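Local structure of Glyoxalase/bleomycin resistance protein/dioxygenase (Nocardioides sp., 4MYM) at residues 44-55 against 64-75. The protein is of unproven function but, as a member of the glyoxalase/bleomycin resistance/dioxygenase family, probably binds a metal ion or small ligand. Sequence-based numbering, arbitrary orientation.
Sequences SVEFYTTKLGYT and ADFEGPGVILAL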
loop_
_atom_site.group_PDB
_atom_site.type_symbol
_atom_site.label_atom_id
_atom_site.label_comp_id
_atom_site.label_asym_id
_atom_site.label_seq_id
_atom_site.Cartn_x
_atom_site.Cartn_y
_atom_site.Cartn_z
ATOM N N SER A 44 -13.010 3.801 10.339
ATOM C CA SER A 44 -12.225 3.089 9.338
ATOM C C SER A 44 -12.461 1.588 9.424
ATOM O O SER A 44 -12.745 0.965 8.424
ATOM C CB SER A 44 -10.727 3.407 9.478
ATOM O OG SER A 44 -10.449 4.716 9.016
ATOM N N VAL A 45 -12.376 1.011 10.618
ATOM C CA VAL A 45 -12.627 -0.423 10.779
ATOM C C VAL A 45 -14.019 -0.786 10.216
ATOM O O VAL A 45 -14.160 -1.766 9.502
ATOM C CB VAL A 45 -12.495 -0.872 12.262
ATOM C CG1 VAL A 45 -13.085 -2.261 12.491
ATOM C CG2 VAL A 45 -11.037 -0.828 12.706
ATOM N N GLU A 46 -15.022 0.027 10.519
ATOM C CA GLU A 46 -16.382 -0.193 10.011
ATOM C C GLU A 46 -16.434 -0.232 8.471
ATOM O O GLU A 46 -17.078 -1.109 7.882
ATOM C CB GLU A 46 -17.310 0.899 10.563
ATOM C CG GLU A 46 -18.759 0.837 10.092
ATOM C CD GLU A 46 -19.516 -0.389 10.591
ATOM O OE1 GLU A 46 -19.012 -1.116 11.491
ATOM O OE2 GLU A 46 -20.636 -0.625 10.075
ATOM N N PHE A 47 -15.729 0.694 7.827
ATOM C CA PHE A 47 -15.683 0.760 6.360
ATOM C C PHE A 47 -15.081 -0.506 5.732
ATOM O O PHE A 47 -15.702 -1.143 4.880
ATOM C CB PHE A 47 -14.901 2.013 5.919
ATOM C CG PHE A 47 -14.775 2.172 4.423
ATOM C CD1 PHE A 47 -13.751 1.559 3.727
ATOM C CD2 PHE A 47 -15.683 2.961 3.710
ATOM C CE1 PHE A 47 -13.630 1.698 2.353
ATOM C CE2 PHE A 47 -15.567 3.109 2.335
ATOM C CZ PHE A 47 -14.534 2.479 1.653
ATOM N N TYR A 48 -13.879 -0.901 6.164
ATOM C CA TYR A 48 -13.192 -2.007 5.487
ATOM C C TYR A 48 -13.842 -3.351 5.736
ATOM O O TYR A 48 -13.828 -4.208 4.845
ATOM C CB TYR A 48 -11.693 -2.045 5.826
ATOM C CG TYR A 48 -11.036 -0.744 5.443
ATOM C CD1 TYR A 48 -10.725 -0.454 4.109
ATOM C CD2 TYR A 48 -10.795 0.230 6.407
ATOM C CE1 TYR A 48 -10.157 0.767 3.759
ATOM C CE2 TYR A 48 -10.230 1.443 6.072
ATOM C CZ TYR A 48 -9.921 1.709 4.760
ATOM O OH TYR A 48 -9.364 2.922 4.478
ATOM N N THR A 49 -14.404 -3.526 6.933
ATOM C CA THR A 49 -15.115 -4.753 7.285
ATOM C C THR A 49 -16.467 -4.855 6.572
ATOM O O THR A 49 -16.705 -5.802 5.826
ATOM C CB THR A 49 -15.337 -4.879 8.804
ATOM O OG1 THR A 49 -15.995 -3.706 9.304
ATOM C CG2 THR A 49 -14.005 -5.043 9.520
ATOM N N THR A 50 -17.344 -3.880 6.781
ATOM C CA THR A 50 -18.721 -3.999 6.262
ATOM C C THR A 50 -18.835 -3.724 4.760
ATOM O O THR A 50 -19.634 -4.369 4.080
ATOM C CB THR A 50 -19.703 -3.091 7.015
ATOM O OG1 THR A 50 -19.448 -1.733 6.664
ATOM C CG2 THR A 50 -19.566 -3.282 8.525
ATOM N N LYS A 51 -18.041 -2.793 4.233
ATOM C CA LYS A 51 -18.134 -2.435 2.811
ATOM C C LYS A 51 -17.261 -3.300 1.929
ATOM O O LYS A 51 -17.684 -3.694 0.840
ATOM C CB LYS A 51 -17.768 -0.976 2.565
ATOM C CG LYS A 51 -18.477 0.028 3.452
ATOM C CD LYS A 51 -19.953 0.089 3.166
ATOM C CE LYS A 51 -20.618 1.245 3.907
ATOM N NZ LYS A 51 -20.003 2.549 3.560
ATOM N N LEU A 52 -16.030 -3.580 2.369
ATOM C CA LEU A 52 -15.094 -4.339 1.535
ATOM C C LEU A 52 -14.830 -5.783 1.973
ATOM O O LEU A 52 -14.108 -6.490 1.281
ATOM C CB LEU A 52 -13.760 -3.589 1.414
ATOM C CG LEU A 52 -13.833 -2.175 0.853
ATOM C CD1 LEU A 52 -12.434 -1.607 0.699
ATOM C CD2 LEU A 52 -14.578 -2.185 -0.485
ATOM N N GLY A 53 -15.390 -6.207 3.105
ATOM C CA GLY A 53 -15.348 -7.612 3.525
ATOM C C GLY A 53 -14.075 -8.090 4.191
ATOM O O GLY A 53 -13.806 -9.298 4.224
ATOM N N TYR A 54 -13.285 -7.158 4.728
ATOM C CA TYR A 54 -12.087 -7.533 5.468
ATOM C C TYR A 54 -12.492 -8.073 6.829
ATOM O O TYR A 54 -13.561 -7.727 7.359
ATOM C CB TYR A 54 -11.114 -6.338 5.587
ATOM C CG TYR A 54 -10.306 -6.091 4.328
ATOM C CD1 TYR A 54 -10.764 -5.223 3.339
ATOM C CD2 TYR A 54 -9.081 -6.724 4.118
ATOM C CE1 TYR A 54 -10.038 -5.004 2.183
ATOM C CE2 TYR A 54 -8.355 -6.499 2.971
ATOM C CZ TYR A 54 -8.839 -5.638 2.004
ATOM O OH TYR A 54 -8.118 -5.416 0.852
ATOM N N THR A 55 -11.659 -8.945 7.392
ATOM C CA THR A 55 -11.923 -9.509 8.717
ATOM C C THR A 55 -10.807 -9.114 9.682
ATOM O O THR A 55 -9.635 -9.294 9.367
ATOM C CB THR A 55 -12.013 -11.047 8.652
ATOM O OG1 THR A 55 -13.065 -11.415 7.758
ATOM C CG2 THR A 55 -12.297 -11.643 10.039
ATOM N N ALA A 64 -5.509 -1.526 14.248
ATOM C CA ALA A 64 -6.189 -2.753 13.869
ATOM C C ALA A 64 -5.646 -3.201 12.523
ATOM O O ALA A 64 -5.260 -2.372 11.700
ATOM C CB ALA A 64 -7.691 -2.535 13.800
ATOM N N ASP A 65 -5.566 -4.514 12.318
ATOM C CA ASP A 65 -5.293 -5.049 10.999
ATOM C C ASP A 65 -6.174 -6.240 10.685
ATOM O O ASP A 65 -6.886 -6.766 11.554
ATOM C CB ASP A 65 -3.812 -5.358 10.804
ATOM C CG ASP A 65 -3.315 -6.494 11.664
ATOM O OD1 ASP A 65 -4.091 -7.135 12.407
ATOM O OD2 ASP A 65 -2.102 -6.747 11.574
ATOM N N PHE A 66 -6.130 -6.643 9.430
ATOM C CA PHE A 66 -7.068 -7.616 8.900
ATOM C C PHE A 66 -6.356 -8.868 8.430
ATOM O O PHE A 66 -5.131 -8.873 8.241
ATOM C CB PHE A 66 -7.856 -6.996 7.753
ATOM C CG PHE A 66 -8.561 -5.731 8.133
ATOM C CD1 PHE A 66 -9.630 -5.760 9.001
ATOM C CD2 PHE A 66 -8.148 -4.512 7.624
ATOM C CE1 PHE A 66 -10.292 -4.601 9.362
ATOM C CE2 PHE A 66 -8.795 -3.343 7.982
ATOM C CZ PHE A 66 -9.870 -3.384 8.860
ATOM N N GLU A 67 -7.139 -9.924 8.232
ATOM C CA GLU A 67 -6.612 -11.234 7.860
ATOM C C GLU A 67 -6.102 -11.261 6.424
ATOM O O GLU A 67 -6.601 -10.535 5.556
ATOM C CB GLU A 67 -7.685 -12.322 8.051
ATOM C CG GLU A 67 -7.950 -12.660 9.512
ATOM C CD GLU A 67 -8.912 -13.828 9.710
ATOM O OE1 GLU A 67 -9.713 -14.144 8.792
ATOM O OE2 GLU A 67 -8.866 -14.427 10.808
ATOM N N GLY A 68 -5.089 -12.095 6.188
ATOM C CA GLY A 68 -4.627 -12.395 4.838
ATOM C C GLY A 68 -5.606 -13.361 4.189
ATOM O O GLY A 68 -6.714 -13.543 4.691
ATOM N N PRO A 69 -5.207 -14.010 3.084
ATOM C CA PRO A 69 -3.877 -14.029 2.468
ATOM C C PRO A 69 -3.522 -12.768 1.692
ATOM O O PRO A 69 -4.367 -11.883 1.511
ATOM C CB PRO A 69 -3.964 -15.221 1.507
ATOM C CG PRO A 69 -5.394 -15.237 1.097
ATOM C CD PRO A 69 -6.167 -14.835 2.324
ATOM N N GLY A 70 -2.278 -12.714 1.220
ATOM C CA GLY A 70 -1.775 -11.577 0.456
ATOM C C GLY A 70 -1.304 -10.492 1.403
ATOM O O GLY A 70 -1.109 -10.733 2.594
ATOM N N VAL A 71 -1.138 -9.285 0.883
ATOM C CA VAL A 71 -0.714 -8.160 1.714
ATOM C C VAL A 71 -1.709 -7.942 2.866
ATOM O O VAL A 71 -2.924 -8.082 2.698
ATOM C CB VAL A 71 -0.513 -6.877 0.867
ATOM C CG1 VAL A 71 -1.848 -6.324 0.404
ATOM C CG2 VAL A 71 0.249 -5.821 1.658
ATOM N N ILE A 72 -1.185 -7.652 4.049
ATOM C CA ILE A 72 -2.003 -7.430 5.223
ATOM C C ILE A 72 -2.406 -5.955 5.223
ATOM O O ILE A 72 -1.547 -5.079 5.148
ATOM C CB ILE A 72 -1.244 -7.750 6.521
ATOM C CG1 ILE A 72 -0.836 -9.236 6.556
ATOM C CG2 ILE A 72 -2.062 -7.351 7.750
ATOM C CD1 ILE A 72 -1.990 -10.214 6.456
ATOM N N LEU A 73 -3.709 -5.690 5.266
ATOM C CA LEU A 73 -4.194 -4.316 5.368
ATOM C C LEU A 73 -4.305 -3.956 6.832
ATOM O O LEU A 73 -4.885 -4.713 7.624
ATOM C CB LEU A 73 -5.545 -4.165 4.679
ATOM C CG LEU A 73 -6.193 -2.777 4.697
ATOM C CD1 LEU A 73 -5.375 -1.744 3.937
ATOM C CD2 LEU A 73 -7.578 -2.904 4.088
ATOM N N ALA A 74 -3.757 -2.795 7.184
ATOM C CA ALA A 74 -3.716 -2.328 8.562
ATOM C C ALA A 74 -4.117 -0.852 8.672
ATOM O O ALA A 74 -4.097 -0.104 7.687
ATOM C CB ALA A 74 -2.319 -2.544 9.139
ATOM N N LEU A 75 -4.516 -0.457 9.877
ATOM C CA LEU A 75 -4.883 0.923 10.168
ATOM C C LEU A 75 -4.214 1.352 11.458
ATOM O O LEU A 75 -4.262 0.635 12.446
ATOM C CB LEU A 75 -6.396 1.046 10.338
ATOM C CG LEU A 75 -7.282 0.344 9.301
ATOM C CD1 LEU A 75 -8.718 0.249 9.820
ATOM C CD2 LEU A 75 -7.225 1.071 7.973
HETATM O O HOH W 1 -9.452 -9.903 5.755
#
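S44 and V45 begin the packing of helix 41-51 on the antiparallel strands 63-66 and 72-77, part of a βαβββ module of the glyoxalase/bleomycin resistance fold. The CB of S44 rests on CD1 of L75, while its hydroxyl turns to T38, a pairing that suits a small polar residue at a buried helix position. On V45, the branch set beside the backbone N, CG2, touches both CB of A64 and CD1 of L75, each at 3.9 Å; the short branched side chain puts a methyl against both strands close to the helix backbone. Y48 pairs an apolar ring for the core with a polar end: CB lies against CZ of F66, CE2 approaches CD2 of L75 at 3.6 Å, and the hydroxyl hydrogen-bonds E147, at the start of strand 147-154 of the other sheet. T49 divides its two branches. OG1, at chi1 54°, bonds back to V45 O, which receives T49 N from the opposite face, and CG2 is left to meet CE1 of F66 at 3.7 Å. After the helix, G53 takes a positive phi, which favours glycine, and the chain turns toward the strands. Y54 meets two apolar partners with different parts of its side chain: its CB sits over one face of F66, 3.9 Å from the ring centroid, and its flat ring offers a face to CD2 of L73, a CH-pi contact nearly over the centre. I31 of the second subunit also packs on Y54. T55, just before strand 56-60, pairs with E67, just after strand 63-66, continuing their antiparallel ladder: T55 O accepts from E67 N (2.8 Å), and one water accepts from T55 N and donates to E67 O.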